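Local coordinates for 4-hydroxy-3-methylbut-2-enyl diphosphate reductase, apicoplast (Plasmodium falciparum, PDB 4N7B), which reduces (2E)-4-hydroxy-3-methylbut-2-enyl diphosphate to isopentenyl and dimethylallyl diphosphate at an iron-sulfur cluster, the last step of isoprenoid precursor synthesis in the MEP pathway, at residues I335-Y340 with T357-N362; K375-V380 with N399-I404. One frame throughout, in Å; residues are numbered along the deposited sequence.

In the fold
Interactions 1 and 2 follow each other along the chain and belong to one four-stranded parallel sheet, ordered 357-360, 334-338, 377-381, 405-406, with centres about 12 Å apart. Each closes a beta-alpha-beta unit: interaction 1 pairs the inner strand 334-338 with the edge strand 357-360, while interaction 2 packs strand 377-381 against the turn that leads from helix 387-400 into the other edge strand. The two inner strands are neighbours, and probable hydrogen bonds of Ile-336 N with Phe-378 O and of Ile-336 O with Val-380 N join the contacts directly. Interaction 1 ends near His-343, which probably binds the substrate, whereas interaction 2 lies away from the known sites.

Interaction 1: I335-Y340 with T357-N362; sequences IILIGY and THIVEN
Two parallel strands of a beta-alpha-beta unit pair residue for residue here, Ile-335 with Thr-357 through Ile-338 with Val-360, and helix 344-350 makes the crossover between them. Their ladder runs through alternating backbone bonds: Leu-337 N reaches His-358 O along a nearly straight N-H line (170°), and Val-360 N donates to Leu-337 O at 2.9 Å. Most donors stand above the carbonyl plane, but His-358 N lies almost on the C=O axis of Ile-335, 2.8 Å from Ile-335 O. Thr-357 CA-H and the in-plane edge of the His-358 ring, through CD2, approach that same oxygen, while Asp-334 takes the ring's NE2.

Thr-357 shows how a beta-branched side chain divides its work. Thr-357 CB sits 3.9 Å from Ile-335 O. Thr-357 OG1, anti to the carbonyl carbon, lies 3.8 Å from Ile-335 CB and hydrogen-bonds to Ala-353 O; Thr-357 CG2, anti to the backbone N, comes within 3.5 Å of Ile-335 O and also meets Leu-337 CB. Tyr-350 of the crossover helix packs on this face. On the other face, packed against helix 387-400, Val-360 spreads its methyls between two isoleucines, CG1 on Ile-336 and CG2 alongside Ile-338. Just past the strand end, Gly-339 N still donates to Val-360 O. Beyond it, Glu-361 OE1 accepts a hydrogen bond from Lys-341 N and lies at the Tyr-340 ring edge, 4.0 Å from Tyr-340 CD1.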
loop_
_atom_site.group_PDB
_atom_site.type_symbol
_atom_site.label_atom_id
_atom_site.label_comp_id
_atom_site.label_asym_id
_atom_site.label_seq_id
_atom_site.Cartn_x
_atom_site.Cartn_y
_atom_site.Cartn_z
ATOM N N ILE A 335 -17.086 10.471 11.030
ATOM C CA ILE A 335 -16.284 9.370 10.544
ATOM C C ILE A 335 -14.995 9.222 11.321
ATOM O O ILE A 335 -14.260 10.192 11.491
ATOM C CB ILE A 335 -15.951 9.559 9.067
ATOM C CG1 ILE A 335 -17.129 9.077 8.210
ATOM C CG2 ILE A 335 -14.726 8.747 8.692
ATOM C CD1 ILE A 335 -17.814 10.165 7.489
ATOM N N ILE A 336 -14.722 8.006 11.790
ATOM C CA ILE A 336 -13.459 7.728 12.461
ATOM C C ILE A 336 -12.538 7.019 11.490
ATOM O O ILE A 336 -12.877 5.975 10.965
ATOM C CB ILE A 336 -13.626 6.856 13.710
ATOM C CG1 ILE A 336 -14.039 7.695 14.917
ATOM C CG2 ILE A 336 -12.299 6.267 14.107
ATOM C CD1 ILE A 336 -15.393 8.268 14.839
ATOM N N LEU A 337 -11.368 7.597 11.258
ATOM C CA LEU A 337 -10.420 7.072 10.293
ATOM C C LEU A 337 -9.217 6.512 11.032
ATOM O O LEU A 337 -8.415 7.273 11.552
ATOM C CB LEU A 337 -9.965 8.190 9.360
ATOM C CG LEU A 337 -8.823 7.875 8.385
ATOM C CD1 LEU A 337 -9.047 6.560 7.687
ATOM C CD2 LEU A 337 -8.708 8.993 7.372
ATOM N N ILE A 338 -9.106 5.188 11.103
ATOM C CA ILE A 338 -7.964 4.557 11.768
ATOM C C ILE A 338 -6.784 4.463 10.801
ATOM O O ILE A 338 -6.867 3.807 9.774
ATOM C CB ILE A 338 -8.316 3.134 12.219
ATOM C CG1 ILE A 338 -9.621 3.141 13.016
ATOM C CG2 ILE A 338 -7.190 2.560 13.042
ATOM C CD1 ILE A 338 -10.055 1.777 13.505
ATOM N N GLY A 339 -5.693 5.136 11.101
ATOM C CA GLY A 339 -4.548 5.092 10.216
ATOM C C GLY A 339 -3.535 6.077 10.727
ATOM O O GLY A 339 -3.785 6.717 11.749
ATOM N N TYR A 340 -2.409 6.216 10.036
ATOM C CA TYR A 340 -1.332 7.089 10.503
ATOM C C TYR A 340 -1.431 8.484 9.889
ATOM O O TYR A 340 -1.449 8.631 8.669
ATOM C CB TYR A 340 0.012 6.445 10.183
ATOM C CG TYR A 340 0.184 5.133 10.909
ATOM C CD1 TYR A 340 0.475 5.113 12.268
ATOM C CD2 TYR A 340 0.004 3.918 10.257
ATOM C CE1 TYR A 340 0.622 3.922 12.957
ATOM C CE2 TYR A 340 0.151 2.710 10.940
ATOM C CZ TYR A 340 0.465 2.723 12.294
ATOM O OH TYR A 340 0.620 1.541 12.990
ATOM N N THR A 357 -14.493 14.281 10.090
ATOM C CA THR A 357 -13.652 13.101 10.238
ATOM C C THR A 357 -12.663 13.266 11.399
ATOM O O THR A 357 -12.213 14.377 11.709
ATOM C CB THR A 357 -12.883 12.761 8.940
ATOM O OG1 THR A 357 -13.812 12.475 7.885
ATOM C CG2 THR A 357 -11.991 11.545 9.151
ATOM N N HIS A 358 -12.350 12.150 12.050
ATOM C CA HIS A 358 -11.427 12.136 13.178
ATOM C C HIS A 358 -10.444 11.004 13.025
ATOM O O HIS A 358 -10.826 9.841 12.997
ATOM C CB HIS A 358 -12.210 11.959 14.468
ATOM C CG HIS A 358 -13.389 12.873 14.568
ATOM N ND1 HIS A 358 -13.423 13.951 15.426
ATOM C CD2 HIS A 358 -14.565 12.884 13.894
ATOM C CE1 HIS A 358 -14.577 14.581 15.285
ATOM N NE2 HIS A 358 -15.287 13.956 14.363
ATOM N N ILE A 359 -9.167 11.329 12.917
ATOM C CA ILE A 359 -8.179 10.293 12.716
ATOM C C ILE A 359 -7.742 9.679 14.032
ATOM O O ILE A 359 -7.407 10.398 14.962
ATOM C CB ILE A 359 -6.939 10.855 12.023
ATOM C CG1 ILE A 359 -7.325 11.402 10.651
ATOM C CG2 ILE A 359 -5.874 9.759 11.885
ATOM C CD1 ILE A 359 -6.196 12.089 9.924
ATOM N N VAL A 360 -7.717 8.353 14.112
ATOM C CA VAL A 360 -7.076 7.722 15.258
ATOM C C VAL A 360 -5.899 6.863 14.813
ATOM O O VAL A 360 -6.033 6.016 13.934
ATOM C CB VAL A 360 -8.081 6.925 16.147
ATOM C CG1 VAL A 360 -9.442 7.598 16.134
ATOM C CG2 VAL A 360 -8.189 5.509 15.722
ATOM N N GLU A 361 -4.724 7.110 15.392
ATOM C CA GLU A 361 -3.578 6.256 15.098
ATOM C C GLU A 361 -3.248 5.310 16.241
ATOM O O GLU A 361 -2.404 4.423 16.094
ATOM C CB GLU A 361 -2.336 7.058 14.694
ATOM C CG GLU A 361 -2.294 8.470 15.141
ATOM C CD GLU A 361 -0.993 9.163 14.744
ATOM O OE1 GLU A 361 -0.408 8.795 13.701
ATOM O OE2 GLU A 361 -0.550 10.077 15.483
ATOM N N ASN A 362 -3.923 5.478 17.370
ATOM C CA ASN A 362 -3.638 4.663 18.546
ATOM C C ASN A 362 -4.803 4.665 19.511
ATOM O O ASN A 362 -5.797 5.360 19.282
ATOM C CB ASN A 362 -2.390 5.175 19.265
ATOM C CG ASN A 362 -2.512 6.644 19.678
ATOM O OD1 ASN A 362 -3.522 7.062 20.261
ATOM N ND2 ASN A 362 -1.491 7.437 19.359
#

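Interaction 2: K375-V380 with N399-I404; sequences KKLFYV and NKFPHI
Helix 387-400 comes to its end in the segment 399-404, and the chain turns back to start strand 405-406, so that the connection between helix and strand of a second beta-alpha-beta unit packs on strand 377-380. Lys-400, in the last turn, sends NZ to the carbonyls of Val-366 and Leu-369, while its CG lies 3.8 Å above one face of the Phe-401 ring. Phe-401 is the first residue to leave helical geometry. The opposite face of its ring receives Leu-377 CD1 in a CH-pi contact, 3.7 Å from the ring centroid and 21° off the normal. The methyl is displaced toward the rim, so the phenyl lies between a lysine methylene and a leucine methyl.

A type I turn follows through Pro-402 and His-403, closed by Ile-404 N donating to Phe-401 O at 3.1 Å. With CG1 anti to the backbone N (chi1 -167°), Ile-404 CG1 lies 3.5 Å from Leu-377 O and 3.7 Å from Leu-377 CB, and Ile-404 CD1 goes on to within 4.0 Å of Tyr-379 CB. The Tyr-379 and Ile-404 side chains cross at about a right angle, with Ile-404 CG1 at the edge of the tyrosine ring. Directed bonding begins one residue later, where the backbone of Glu-405 hydrogen-bonds to those of Leu-377 and Tyr-379 and its carboxylate forms a salt bridge with Lys-376. Between the two segments there is no hydrogen bond: the contact is apolar and probably rests on close fit.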
loop_
_atom_site.group_PDB
_atom_site.type_symbol
_atom_site.label_atom_id
_atom_site.label_comp_id
_atom_site.label_asym_id
_atom_site.label_seq_id
_atom_site.Cartn_x
_atom_site.Cartn_y
_atom_site.Cartn_z
ATOM N N LYS A 375 -25.430 10.327 18.146
ATOM C CA LYS A 375 -24.615 10.609 16.970
ATOM C C LYS A 375 -24.179 9.334 16.272
ATOM O O LYS A 375 -23.528 8.482 16.863
ATOM C CB LYS A 375 -23.390 11.455 17.337
ATOM C CG LYS A 375 -22.364 11.589 16.219
ATOM C CD LYS A 375 -23.006 12.036 14.907
ATOM C CE LYS A 375 -23.146 13.536 14.811
ATOM N NZ LYS A 375 -23.247 13.947 13.382
ATOM N N LYS A 376 -24.533 9.218 15.000
ATOM C CA LYS A 376 -24.162 8.058 14.221
ATOM C C LYS A 376 -22.684 8.114 13.824
ATOM O O LYS A 376 -22.179 9.145 13.363
ATOM C CB LYS A 376 -25.052 7.977 12.992
ATOM C CG LYS A 376 -26.533 7.970 13.329
ATOM C CD LYS A 376 -27.268 6.942 12.486
ATOM C CE LYS A 376 -26.982 5.510 12.967
ATOM N NZ LYS A 376 -27.453 4.471 11.990
ATOM N N LEU A 377 -21.992 6.997 14.001
ATOM C CA LEU A 377 -20.564 6.941 13.724
ATOM C C LEU A 377 -20.264 5.818 12.769
ATOM O O LEU A 377 -20.889 4.765 12.813
ATOM C CB LEU A 377 -19.765 6.721 15.010
ATOM C CG LEU A 377 -19.955 7.805 16.077
ATOM C CD1 LEU A 377 -19.175 7.432 17.331
ATOM C CD2 LEU A 377 -19.527 9.176 15.552
ATOM N N PHE A 378 -19.274 6.053 11.924
ATOM C CA PHE A 378 -18.857 5.100 10.920
ATOM C C PHE A 378 -17.342 5.127 10.933
ATOM O O PHE A 378 -16.742 6.206 10.942
ATOM C CB PHE A 378 -19.364 5.551 9.557
ATOM C CG PHE A 378 -19.295 4.486 8.480
ATOM C CD1 PHE A 378 -20.310 3.545 8.347
ATOM C CD2 PHE A 378 -18.233 4.445 7.584
ATOM C CE1 PHE A 378 -20.262 2.578 7.350
ATOM C CE2 PHE A 378 -18.184 3.476 6.575
ATOM C CZ PHE A 378 -19.196 2.546 6.465
ATOM N N TYR A 379 -16.712 3.961 10.960
ATOM C CA TYR A 379 -15.275 3.936 10.915
ATOM C C TYR A 379 -14.770 3.295 9.649
ATOM O O TYR A 379 -15.434 2.492 9.012
ATOM C CB TYR A 379 -14.672 3.263 12.157
ATOM C CG TYR A 379 -14.625 1.738 12.155
ATOM C CD1 TYR A 379 -13.596 1.053 11.516
ATOM C CD2 TYR A 379 -15.591 0.985 12.831
ATOM C CE1 TYR A 379 -13.541 -0.331 11.528
ATOM C CE2 TYR A 379 -15.540 -0.398 12.849
ATOM C CZ TYR A 379 -14.511 -1.048 12.190
ATOM O OH TYR A 379 -14.444 -2.426 12.188
ATOM N N VAL A 380 -13.541 3.642 9.328
ATOM C CA VAL A 380 -12.927 3.274 8.090
ATOM C C VAL A 380 -11.444 3.167 8.449
ATOM O O VAL A 380 -11.041 3.677 9.501
ATOM C CB VAL A 380 -13.289 4.374 7.065
ATOM C CG1 VAL A 380 -12.078 5.088 6.540
ATOM C CG2 VAL A 380 -14.144 3.807 5.980
ATOM N N ASN A 399 -15.949 -0.918 22.058
ATOM C CA ASN A 399 -16.271 -0.899 23.481
ATOM C C ASN A 399 -16.906 0.435 23.818
ATOM O O ASN A 399 -17.961 0.504 24.437
ATOM C CB ASN A 399 -15.016 -1.091 24.343
ATOM C CG ASN A 399 -14.519 -2.527 24.339
ATOM O OD1 ASN A 399 -15.280 -3.455 24.043
ATOM N ND2 ASN A 399 -13.235 -2.720 24.673
ATOM N N LYS A 400 -16.252 1.500 23.380
ATOM C CA LYS A 400 -16.719 2.844 23.653
ATOM C C LYS A 400 -17.981 3.177 22.850
ATOM O O LYS A 400 -18.935 3.719 23.389
ATOM C CB LYS A 400 -15.605 3.828 23.330
ATOM C CG LYS A 400 -15.856 5.207 23.857
ATOM C CD LYS A 400 -14.613 6.064 23.765
ATOM C CE LYS A 400 -14.907 7.475 24.240
ATOM N NZ LYS A 400 -13.668 8.303 24.312
ATOM N N PHE A 401 -17.985 2.846 21.560
ATOM C CA PHE A 401 -19.128 3.144 20.695
ATOM C C PHE A 401 -19.743 1.880 20.096
ATOM O O PHE A 401 -19.463 1.534 18.949
ATOM C CB PHE A 401 -18.695 4.068 19.561
ATOM C CG PHE A 401 -18.026 5.320 20.029
ATOM C CD1 PHE A 401 -18.764 6.337 20.614
ATOM C CD2 PHE A 401 -16.657 5.483 19.886
ATOM C CE1 PHE A 401 -18.145 7.499 21.049
ATOM C CE2 PHE A 401 -16.031 6.641 20.314
ATOM C CZ PHE A 401 -16.775 7.648 20.898
ATOM N N PRO A 402 -20.609 1.205 20.864
ATOM C CA PRO A 402 -21.129 -0.117 20.501
ATOM C C PRO A 402 -21.884 -0.160 19.170
ATOM O O PRO A 402 -21.926 -1.224 18.561
ATOM C CB PRO A 402 -22.076 -0.457 21.663
ATOM C CG PRO A 402 -21.678 0.464 22.777
ATOM C CD PRO A 402 -21.223 1.711 22.099
ATOM N N HIS A 403 -22.455 0.952 18.720
ATOM C CA HIS A 403 -23.319 0.916 17.547
ATOM C C HIS A 403 -22.600 1.456 16.317
ATOM O O HIS A 403 -23.205 1.696 15.269
ATOM C CB HIS A 403 -24.604 1.689 17.824
ATOM C CG HIS A 403 -25.449 1.062 18.887
ATOM N ND1 HIS A 403 -25.850 1.741 20.017
ATOM C CD2 HIS A 403 -25.945 -0.193 19.004
ATOM C CE1 HIS A 403 -26.567 0.936 20.780
ATOM N NE2 HIS A 403 -26.639 -0.244 20.188
ATOM N N ILE A 404 -21.290 1.623 16.446
ATOM C CA ILE A 404 -20.508 2.177 15.366
ATOM C C ILE A 404 -20.555 1.227 14.169
ATOM O O ILE A 404 -20.548 0.008 14.332
ATOM C CB ILE A 404 -19.070 2.413 15.794
ATOM C CG1 ILE A 404 -18.379 3.287 14.764
ATOM C CG2 ILE A 404 -18.326 1.094 15.960
ATOM C CD1 ILE A 404 -17.131 3.953 15.292
#